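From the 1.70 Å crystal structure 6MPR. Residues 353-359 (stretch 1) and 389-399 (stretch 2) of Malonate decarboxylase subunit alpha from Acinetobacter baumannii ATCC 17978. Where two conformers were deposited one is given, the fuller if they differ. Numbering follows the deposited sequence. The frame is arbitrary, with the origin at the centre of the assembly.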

# COMPACT_ATOMS: atom_id res chain seq x y z
N CYS A 353 6.36 5.17 2.40
CA CYS A 353 6.52 6.22 1.40
C CYS A 353 5.94 5.79 0.06
O CYS A 353 5.28 6.58 -0.62
CB CYS A 353 8.00 6.56 1.27
SG CYS A 353 8.33 8.15 0.54
N GLN A 354 6.18 4.54 -0.35
CA GLN A 354 5.57 4.03 -1.58
C GLN A 354 4.05 4.00 -1.48
O GLN A 354 3.35 4.34 -2.44
CB GLN A 354 6.10 2.64 -1.90
CG GLN A 354 7.48 2.61 -2.52
CD GLN A 354 7.46 3.01 -3.98
OE1 GLN A 354 6.50 2.72 -4.69
NE2 GLN A 354 8.51 3.69 -4.43
N LEU A 355 3.52 3.60 -0.31
CA LEU A 355 2.07 3.64 -0.12
C LEU A 355 1.52 5.05 -0.30
O LEU A 355 0.51 5.26 -0.99
CB LEU A 355 1.70 3.10 1.26
CG LEU A 355 0.24 2.71 1.43
CD1 LEU A 355 -0.16 1.65 0.38
CD2 LEU A 355 0.00 2.20 2.84
N ALA A 356 2.17 6.04 0.32
CA ALA A 356 1.74 7.43 0.12
C ALA A 356 1.88 7.84 -1.33
O ALA A 356 1.05 8.58 -1.86
CB ALA A 356 2.53 8.37 1.02
N GLY A 357 2.95 7.38 -1.99
CA GLY A 357 3.11 7.70 -3.40
C GLY A 357 1.97 7.19 -4.26
O GLY A 357 1.65 7.78 -5.29
N GLN A 358 1.35 6.08 -3.85
CA GLN A 358 0.19 5.58 -4.58
C GLN A 358 -1.08 6.35 -4.20
O GLN A 358 -1.81 6.84 -5.07
CB GLN A 358 -0.02 4.09 -4.29
CG GLN A 358 -1.39 3.64 -4.84
CD GLN A 358 -1.79 2.23 -4.45
OE1 GLN A 358 -2.92 1.83 -4.71
NE2 GLN A 358 -0.88 1.48 -3.85
N TYR A 359 -1.37 6.44 -2.91
CA TYR A 359 -2.70 6.84 -2.45
C TYR A 359 -2.83 8.30 -2.06
O TYR A 359 -3.95 8.80 -2.00
CB TYR A 359 -3.10 6.00 -1.22
CG TYR A 359 -3.93 4.79 -1.52
CD1 TYR A 359 -5.19 4.91 -2.10
CD2 TYR A 359 -3.49 3.53 -1.18
CE1 TYR A 359 -5.96 3.79 -2.35
CE2 TYR A 359 -4.26 2.41 -1.42
CZ TYR A 359 -5.50 2.56 -2.01
OH TYR A 359 -6.27 1.45 -2.24
N GLY A 389 11.26 -1.69 -9.97
CA GLY A 389 11.36 -0.86 -8.77
C GLY A 389 10.02 -0.30 -8.35
O GLY A 389 8.99 -0.98 -8.37
N GLY A 390 10.01 0.99 -7.99
CA GLY A 390 8.77 1.62 -7.56
C GLY A 390 7.87 2.12 -8.68
O GLY A 390 6.73 2.48 -8.41
N ALA A 391 8.36 2.12 -9.92
CA ALA A 391 7.65 2.83 -10.99
C ALA A 391 6.23 2.34 -11.24
O ALA A 391 5.34 3.18 -11.44
CB ALA A 391 8.48 2.78 -12.28
N PRO A 392 5.93 1.03 -11.25
CA PRO A 392 4.53 0.64 -11.47
C PRO A 392 3.60 1.12 -10.37
O PRO A 392 2.45 1.49 -10.66
CB PRO A 392 4.60 -0.88 -11.54
CG PRO A 392 5.99 -1.16 -11.98
CD PRO A 392 6.82 -0.14 -11.28
N ASN A 393 4.05 1.11 -9.12
CA ASN A 393 3.20 1.57 -8.02
C ASN A 393 2.99 3.07 -8.08
O ASN A 393 1.91 3.57 -7.75
CB ASN A 393 3.82 1.17 -6.68
CG ASN A 393 3.03 1.68 -5.50
OD1 ASN A 393 1.89 1.27 -5.28
ND2 ASN A 393 3.62 2.61 -4.74
N MET A 394 4.01 3.81 -8.50
CA MET A 394 3.88 5.26 -8.62
C MET A 394 3.14 5.66 -9.89
O MET A 394 2.40 6.66 -9.89
CB MET A 394 5.26 5.90 -8.57
CG MET A 394 6.11 5.42 -7.41
SD MET A 394 5.40 5.92 -5.81
CE MET A 394 5.50 7.68 -6.01
N GLY A 395 3.32 4.90 -10.97
CA GLY A 395 2.76 5.25 -12.27
C GLY A 395 1.51 4.48 -12.66
O GLY A 395 1.45 3.87 -13.73
N HIS A 396 0.49 4.51 -11.80
CA HIS A 396 -0.82 4.02 -12.19
C HIS A 396 -1.89 4.85 -11.49
O HIS A 396 -1.63 5.53 -10.49
CB HIS A 396 -0.99 2.53 -11.85
CG HIS A 396 -1.18 2.26 -10.39
ND1 HIS A 396 -0.13 2.05 -9.52
CD2 HIS A 396 -2.31 2.16 -9.64
CE1 HIS A 396 -0.60 1.86 -8.30
NE2 HIS A 396 -1.92 1.90 -8.35
N ASP A 397 -3.09 4.80 -12.05
CA ASP A 397 -4.26 5.40 -11.44
C ASP A 397 -4.74 4.50 -10.30
O ASP A 397 -5.21 3.38 -10.56
CB ASP A 397 -5.36 5.58 -12.48
CG ASP A 397 -6.60 6.22 -11.89
OD1 ASP A 397 -6.46 7.03 -10.94
OD2 ASP A 397 -7.71 5.91 -12.37
N PRO A 398 -4.62 4.94 -9.04
CA PRO A 398 -5.03 4.08 -7.92
C PRO A 398 -6.55 3.97 -7.83
O PRO A 398 -7.21 4.91 -7.38
CB PRO A 398 -4.44 4.81 -6.70
CG PRO A 398 -4.43 6.28 -7.12
CD PRO A 398 -4.14 6.26 -8.61
N ARG A 399 -7.11 2.82 -8.24
CA ARG A 399 -8.55 2.68 -8.36
C ARG A 399 -9.23 2.41 -7.02
O ARG A 399 -10.47 2.33 -6.98
CB ARG A 399 -8.88 1.59 -9.39
CG ARG A 399 -8.41 1.92 -10.82
CD ARG A 399 -9.32 2.95 -11.51
NE ARG A 399 -8.83 3.40 -12.82
CZ ARG A 399 -9.08 2.78 -13.97
NH1 ARG A 399 -9.81 1.68 -13.99
NH2 ARG A 399 -8.59 3.27 -15.11
O HOH W 1 -4.19 0.57 -7.18

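Residues 353–359 form one run of helix that begins earlier in the chain; residues 389–399 hold a short helical segment that ends at Met-394 and gives way at Gly-395 to loop. The closest CA pair is Gln-358 CA and Met-394 CA, 5.5 Å apart, and the spacing is wider where Gln-354 CA faces Gly-390 CA at 7.2 Å. Together the stretches bury 427 Å², most of it through Gln-358, Gln-354 and Asn-393.

Asn-393 is the polar centre. Its CA-to-CB bond points toward the first helix, and with chi1 at t the amide reaches the neighbourhood of Gln-354. Asn-393 ND2 donates twice to Gln-354: to the backbone O at 2.9 Å and to the side-chain OE1, also at 2.9 Å. Gln-354 O is at the same time the acceptor for Gln-358 N (3.0 Å) within the helix, so the asparagine adds a second donor to a carbonyl already engaged in the helical pattern. Gln-354 starts sideways to the other stretch, but its m, m side chain folds round so that its end comes nearer. Gln-354 OE1 also lies 3.6 Å from Met-394 SD, a packing contact beside the amide pair.

Gln-358 covers the most surface, 85 Å². Its side chain is extended, with chi1 and chi2 both t, and it runs alongside the second stretch. Gln-358 NE2 lies 3.1 Å from Asn-393 OD1, while Gln-358 OE1 lies at the His-396 ring edge, near its plane, 3.8 Å from His-396 NE2. A water bridges that gap: its O donates to Gln-358 OE1 at 3.0 Å and is hydrogen-bonded to His-396 NE2 at 2.9 Å. The ring is held from its other nitrogen, because His-396 ND1 donates to Pro-392 O at 2.9 Å, tying the loop back to the helical segment before it. Van der Waals packing completes the surroundings of Gln-358: Pro-398, whose CA-to-CB bond points toward the helix, brings its CG to 3.4 Å from Gln-358 O, and its CB makes a nonpolar contact with Gln-358 CG at 3.8 Å.

Two glycines make room for close approach. Gly-357 CA is 3.5 Å from Met-394 CE, and the methionine side chain, m at all three chi angles in the conformer given, curls its methyl over this bare patch of helix. A CB on Gly-357 would point toward the second stretch and fall 2.4 Å from Met-394 CE, a clash. At Gly-390 the case is similar: a CB there would lie 2.5 Å from Gln-354 NE2. Farther along, Asp-397 and Arg-399 turn their CA-to-CB bonds away from the helix and pair with each other, Arg-399 NE meeting Asp-397 OD2 at 2.8 Å in a salt bridge. The interface is thus a compact amide cluster, bordered by the methionine and proline contacts.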